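HTH-type transcriptional activator AmpR (Citrobacter freundii, PDB 3KOS) regulates transcription of the beta-lactamase gene ampC as a DNA-binding LysR-type factor, of which this chain is the effector-binding domain. Local coordinates at residues A92-T97 with L102-L107; S109-E114 with I177-Y182. All coordinates share one frame; numbering follows the deposited sequence.

Interaction 1 of 2, residues A92-T97 with L102-L107; sequences ASQIQT and LKFPLL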
loop_
_atom_site.group_PDB
_atom_site.type_symbol
_atom_site.label_atom_id
_atom_site.label_comp_id
_atom_site.label_asym_id
_atom_site.label_seq_id
_atom_site.Cartn_x
_atom_site.Cartn_y
_atom_site.Cartn_z
ATOM N N ALA A 92 4.826 7.238 21.201
ATOM C CA ALA A 92 3.774 7.218 22.206
ATOM C C ALA A 92 4.326 7.612 23.575
ATOM O O ALA A 92 3.611 8.181 24.399
ATOM C CB ALA A 92 3.124 5.859 22.268
ATOM N N SER A 93 5.602 7.322 23.810
ATOM C CA SER A 93 6.210 7.608 25.105
ATOM C C SER A 93 6.269 9.112 25.364
ATOM O O SER A 93 6.471 9.545 26.496
ATOM C CB SER A 93 7.608 6.996 25.193
ATOM O OG SER A 93 8.533 7.722 24.402
ATOM N N GLN A 94 6.091 9.902 24.308
ATOM C CA GLN A 94 6.170 11.354 24.406
ATOM C C GLN A 94 4.795 11.994 24.248
ATOM O O GLN A 94 4.673 13.208 24.105
ATOM C CB GLN A 94 7.120 11.897 23.345
ATOM C CG GLN A 94 8.544 11.374 23.475
ATOM C CD GLN A 94 9.330 11.498 22.185
ATOM O OE1 GLN A 94 9.746 12.591 21.795
ATOM N NE2 GLN A 94 9.545 10.368 21.514
ATOM N N ILE A 95 3.762 11.161 24.260
ATOM C CA ILE A 95 2.395 11.625 24.057
ATOM C C ILE A 95 1.535 11.262 25.259
ATOM O O ILE A 95 1.244 10.090 25.505
ATOM C CB ILE A 95 1.798 11.041 22.756
ATOM C CG1 ILE A 95 2.564 11.592 21.552
ATOM C CG2 ILE A 95 0.310 11.344 22.650
ATOM C CD1 ILE A 95 2.249 10.893 20.235
ATOM N N GLN A 96 1.146 12.281 26.019
ATOM C CA GLN A 96 0.303 12.084 27.193
ATOM C C GLN A 96 -1.080 12.688 26.976
ATOM O O GLN A 96 -2.079 12.179 27.489
ATOM C CB GLN A 96 0.969 12.679 28.441
ATOM C CG GLN A 96 2.138 11.851 28.973
ATOM C CD GLN A 96 3.455 12.122 28.249
ATOM O OE1 GLN A 96 3.808 13.273 27.976
ATOM N NE2 GLN A 96 4.199 11.056 27.955
ATOM N N THR A 97 -1.134 13.765 26.200
ATOM C CA THR A 97 -2.393 14.415 25.863
ATOM C C THR A 97 -2.472 14.640 24.352
ATOM O O THR A 97 -1.461 14.609 23.666
ATOM C CB THR A 97 -2.535 15.780 26.578
ATOM O OG1 THR A 97 -1.602 16.712 26.020
ATOM C CG2 THR A 97 -2.262 15.638 28.063
ATOM N N LEU A 102 1.165 16.938 18.306
ATOM C CA LEU A 102 1.727 17.988 17.459
ATOM C C LEU A 102 3.228 18.215 17.657
ATOM O O LEU A 102 3.836 19.056 16.989
ATOM C CB LEU A 102 0.936 19.289 17.625
ATOM C CG LEU A 102 -0.541 19.125 17.272
ATOM C CD1 LEU A 102 -1.329 20.395 17.529
ATOM C CD2 LEU A 102 -0.676 18.691 15.815
ATOM N N LYS A 103 3.833 17.454 18.560
ATOM C CA LYS A 103 5.286 17.422 18.638
ATOM C C LYS A 103 5.839 16.796 17.367
ATOM O O LYS A 103 6.988 17.033 16.999
ATOM C CB LYS A 103 5.740 16.578 19.824
ATOM C CG LYS A 103 5.476 17.178 21.185
ATOM C CD LYS A 103 5.819 16.136 22.236
ATOM C CE LYS A 103 5.579 16.637 23.638
ATOM N NZ LYS A 103 5.967 15.581 24.613
ATOM N N PHE A 104 5.012 15.995 16.699
ATOM C CA PHE A 104 5.471 15.188 15.567
ATOM C C PHE A 104 4.767 15.542 14.261
ATOM O O PHE A 104 3.721 16.192 14.271
ATOM C CB PHE A 104 5.290 13.706 15.893
ATOM C CG PHE A 104 5.893 13.315 17.207
ATOM C CD1 PHE A 104 7.258 13.149 17.329
ATOM C CD2 PHE A 104 5.102 13.150 18.325
ATOM C CE1 PHE A 104 7.824 12.807 18.542
ATOM C CE2 PHE A 104 5.662 12.804 19.542
ATOM C CZ PHE A 104 7.024 12.637 19.647
ATOM N N PRO A 105 5.352 15.137 13.124
ATOM C CA PRO A 105 4.662 15.347 11.848
ATOM C C PRO A 105 3.396 14.505 11.821
ATOM O O PRO A 105 3.306 13.530 12.559
ATOM C CB PRO A 105 5.664 14.818 10.814
ATOM C CG PRO A 105 6.991 14.888 11.498
ATOM C CD PRO A 105 6.708 14.587 12.938
ATOM N N LEU A 106 2.437 14.883 10.989
ATOM C CA LEU A 106 1.184 14.157 10.909
ATOM C C LEU A 106 1.125 13.357 9.617
ATOM O O LEU A 106 1.602 13.802 8.580
ATOM C CB LEU A 106 0.001 15.121 11.000
ATOM C CG LEU A 106 -0.090 15.944 12.298
ATOM C CD1 LEU A 106 -1.220 16.957 12.213
ATOM C CD2 LEU A 106 -0.278 15.028 13.504
ATOM N N LEU A 107 0.543 12.168 9.694
ATOM C CA LEU A 107 0.333 11.334 8.522
ATOM C C LEU A 107 -1.167 11.232 8.325
ATOM O O LEU A 107 -1.902 10.975 9.284
ATOM C CB LEU A 107 0.906 9.924 8.746
ATOM C CG LEU A 107 2.310 9.863 9.370
ATOM C CD1 LEU A 107 2.782 8.422 9.542
ATOM C CD2 LEU A 107 3.328 10.651 8.567
#

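Interaction 2 of 2, residues S109-E114 with I177-Y182; sequences SYRRDE and IDLGSY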
loop_
_atom_site.group_PDB
_atom_site.type_symbol
_atom_site.label_atom_id
_atom_site.label_comp_id
_atom_site.label_asym_id
_atom_site.label_seq_id
_atom_site.Cartn_x
_atom_site.Cartn_y
_atom_site.Cartn_z
ATOM N N SER A 109 -4.554 10.467 5.107
ATOM C CA SER A 109 -4.941 10.029 3.773
ATOM C C SER A 109 -5.178 11.251 2.896
ATOM O O SER A 109 -4.952 12.382 3.324
ATOM C CB SER A 109 -6.233 9.218 3.836
ATOM O OG SER A 109 -7.337 10.104 3.961
ATOM N N TYR A 110 -5.651 11.019 1.677
ATOM C CA TYR A 110 -5.979 12.114 0.766
ATOM C C TYR A 110 -7.154 12.978 1.229
ATOM O O TYR A 110 -7.469 13.977 0.588
ATOM C CB TYR A 110 -6.278 11.581 -0.627
ATOM C CG TYR A 110 -5.064 11.302 -1.481
ATOM C CD1 TYR A 110 -3.991 10.568 -0.991
ATOM C CD2 TYR A 110 -5.010 11.744 -2.799
ATOM C CE1 TYR A 110 -2.881 10.293 -1.788
ATOM C CE2 TYR A 110 -3.913 11.476 -3.601
ATOM C CZ TYR A 110 -2.853 10.750 -3.090
ATOM O OH TYR A 110 -1.766 10.480 -3.894
ATOM N N ARG A 111 -7.808 12.590 2.324
ATOM C CA ARG A 111 -8.824 13.446 2.940
ATOM C C ARG A 111 -8.209 14.517 3.839
ATOM O O ARG A 111 -7.663 14.227 4.914
ATOM C CB ARG A 111 -9.835 12.625 3.728
ATOM C CG ARG A 111 -10.704 13.491 4.611
ATOM C CD ARG A 111 -12.123 13.002 4.609
ATOM N NE ARG A 111 -13.015 13.964 5.247
ATOM C CZ ARG A 111 -14.309 13.745 5.428
ATOM N NH1 ARG A 111 -14.830 12.598 5.017
ATOM N NH2 ARG A 111 -15.072 14.659 6.018
ATOM N N ARG A 112 -8.349 15.766 3.413
ATOM C CA ARG A 112 -7.588 16.874 3.991
ATOM C C ARG A 112 -7.912 17.237 5.442
ATOM O O ARG A 112 -7.085 17.838 6.128
ATOM C CB ARG A 112 -7.721 18.119 3.105
ATOM N N ASP A 113 -9.098 16.887 5.919
ATOM C CA ASP A 113 -9.508 17.373 7.232
ATOM C C ASP A 113 -9.581 16.303 8.327
ATOM O O ASP A 113 -10.173 16.541 9.379
ATOM C CB ASP A 113 -10.842 18.126 7.131
ATOM C CG ASP A 113 -11.975 17.248 6.616
ATOM O OD1 ASP A 113 -11.734 16.053 6.340
ATOM O OD2 ASP A 113 -13.112 17.755 6.487
ATOM N N GLU A 114 -8.990 15.135 8.093
ATOM C CA GLU A 114 -9.031 14.066 9.098
ATOM C C GLU A 114 -8.490 14.518 10.456
ATOM O O GLU A 114 -9.097 14.257 11.502
ATOM C CB GLU A 114 -8.247 12.844 8.617
ATOM C CG GLU A 114 -8.916 12.095 7.478
ATOM C CD GLU A 114 -8.022 11.017 6.891
ATOM O OE1 GLU A 114 -6.786 11.115 7.035
ATOM O OE2 GLU A 114 -8.561 10.077 6.278
ATOM N N ILE A 177 -13.141 8.532 15.355
ATOM C CA ILE A 177 -14.093 9.232 14.491
ATOM C C ILE A 177 -14.494 8.357 13.301
ATOM O O ILE A 177 -13.757 7.451 12.912
ATOM C CB ILE A 177 -13.544 10.582 13.982
ATOM C CG1 ILE A 177 -12.228 10.388 13.222
ATOM C CG2 ILE A 177 -13.345 11.559 15.144
ATOM C CD1 ILE A 177 -11.698 11.658 12.556
ATOM N N ASP A 178 -15.662 8.642 12.728
ATOM C CA ASP A 178 -16.177 7.906 11.578
ATOM C C ASP A 178 -16.218 8.825 10.369
ATOM O O ASP A 178 -17.019 9.757 10.320
ATOM C CB ASP A 178 -17.582 7.380 11.896
ATOM C CG ASP A 178 -18.219 6.619 10.739
ATOM O OD1 ASP A 178 -17.679 6.612 9.613
ATOM O OD2 ASP A 178 -19.290 6.016 10.964
ATOM N N LEU A 179 -15.333 8.581 9.406
ATOM C CA LEU A 179 -15.330 9.339 8.165
ATOM C C LEU A 179 -15.612 8.411 6.985
ATOM O O LEU A 179 -15.353 8.758 5.831
ATOM C CB LEU A 179 -13.988 10.051 7.968
ATOM C CG LEU A 179 -13.637 11.047 9.077
ATOM C CD1 LEU A 179 -12.298 11.735 8.806
ATOM C CD2 LEU A 179 -14.752 12.071 9.225
ATOM N N GLY A 180 -16.149 7.233 7.286
ATOM C CA GLY A 180 -16.444 6.243 6.265
ATOM C C GLY A 180 -16.396 4.831 6.818
ATOM O O GLY A 180 -15.926 4.611 7.938
ATOM N N SER A 181 -16.898 3.871 6.039
ATOM C CA SER A 181 -16.899 2.465 6.440
ATOM C C SER A 181 -16.432 1.614 5.271
ATOM O O SER A 181 -16.114 2.133 4.211
ATOM C CB SER A 181 -18.314 2.020 6.833
ATOM O OG SER A 181 -18.814 2.807 7.891
ATOM N N TYR A 182 -16.399 0.299 5.455
ATOM C CA TYR A 182 -16.072 -0.578 4.335
ATOM C C TYR A 182 -17.342 -1.143 3.724
ATOM O O TYR A 182 -18.251 -1.576 4.442
ATOM C CB TYR A 182 -15.087 -1.683 4.750
ATOM C CG TYR A 182 -13.712 -1.110 5.056
ATOM C CD1 TYR A 182 -12.848 -0.732 4.027
ATOM C CD2 TYR A 182 -13.297 -0.921 6.365
ATOM C CE1 TYR A 182 -11.603 -0.179 4.298
ATOM C CE2 TYR A 182 -12.047 -0.366 6.651
ATOM C CZ TYR A 182 -11.205 -0.005 5.613
ATOM O OH TYR A 182 -9.966 0.557 5.886
HETATM O O HOH W 1 -13.218 10.146 4.469
#

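Interaction 1 of 2, residues A92-T97 with L102-L107
Gln94 and Lys103 mark the nearest backbone approach, their CA atoms 8.4 Å apart, where a type I beta turn from Ala92 to Ile95, closed by the Ile95 N to Ala92 O bond, faces the loop that leads into strand 106-109. At that spacing side chains must bridge the gap. Lys103 does so with its whole length: fully extended beyond CG, it runs its ammonium group to the turn, and NZ donates to Gln94 O at 2.8 Å. The nitrogen lies in the carbonyl plane, on a lone pair, with a C=O...N angle of 142°. Phe104, the next residue, brings its ring. It presents the ring edge to the turn, and Gln94 CB sits at that edge in the ring plane, 3.8 Å from Phe104 CZ. Farther out the Gln94 amide stands almost perpendicular to the ring, the planes 86° apart, with OE1 3.5 Å from Phe104 CZ; its NE2 is held by Thr90 O. Ile95 makes an apolar contact along another part of the rim, because CG1 lies beside its backbone N (chi1 -66°) and so comes within 3.9 Å of Phe104 CE2. Lys103 CB meanwhile covers part of one ring face. The Lys103 bond to a turn carbonyl and the Phe104 ring edge thus pack the type I turn after helix 89-92 against the loop leading into strand 106-109, at the periphery of a LysR-type effector-binding domain.

Interaction 2 of 2, residues S109-E114 with I177-Y182
Leu179 meets Arg111 and Glu114 with its two methyl branches, joining the loop that enters helix 114-121 to the loop that enters strand 181-187 in this LysR-type effector-binding domain. Leu179 CD1 packs on the aliphatic part of Glu114, 3.7 Å from CG, while Leu179 CD2 lies over one face of the Arg111 guanidinium, offset toward its rim and 4.1 Å from NH2. Ile177 adds a lesser touch, its CD1 3.8 Å from Glu114 O. No direct hydrogen bond spans the gap; a water does, accepting from Arg111 NH1 and donating to Leu179 O.

The next shell fixes these groups. Arg111, with CG opposite the backbone N across the CA-CB bond (chi1 168°) and a bend at chi2, turns its NE onto Asp113 OD1 in a salt bridge of 2.7 Å. The carboxylate oxygen uses its syn lone pair and lies near the guanidinium plane, so the flat group is steadied in the orientation that Leu179 covers. Ser109 anchors the buried carboxylate of Glu114: Ser109 N donates to Glu114 OE1 at 3.0 Å, on the syn side but tilted 28° out of the carboxylate plane, and its hydroxyl donates to OE2 from above that plane. The same hydroxyl accepts from Arg111 N, forming an ST turn. Across the contact, an Asx turn shapes the approach to Gly180, whose N donates to Asp178 OD1 at 2.9 Å, with the nitrogen nearly in line with the CG-OD1 bond.

Overall arrangement
Followed from the N terminus, the chain leaves helix 89-92 and at once closes interaction 1, a local loop with four residues between its segments, before entering strand 106-109. Interaction 2 opens at the end of that strand, so the two contacts stand in series, neither nested nor crossed. Its closure is far longer: 62 residues intervene, including helices 139-147 and 161-165 and strands 133-136 and 153-156, before the chain returns at 177-182 to enter strand 181-187 of the six-stranded sheet. Their centres lie 20 Å apart, and strand 106-109 connects them. Interaction 1 lies in a peripheral loop between helix 89-92 and strand 106-109, whereas interaction 2 joins the start of helix 114-121 to the approach to the larger sheet.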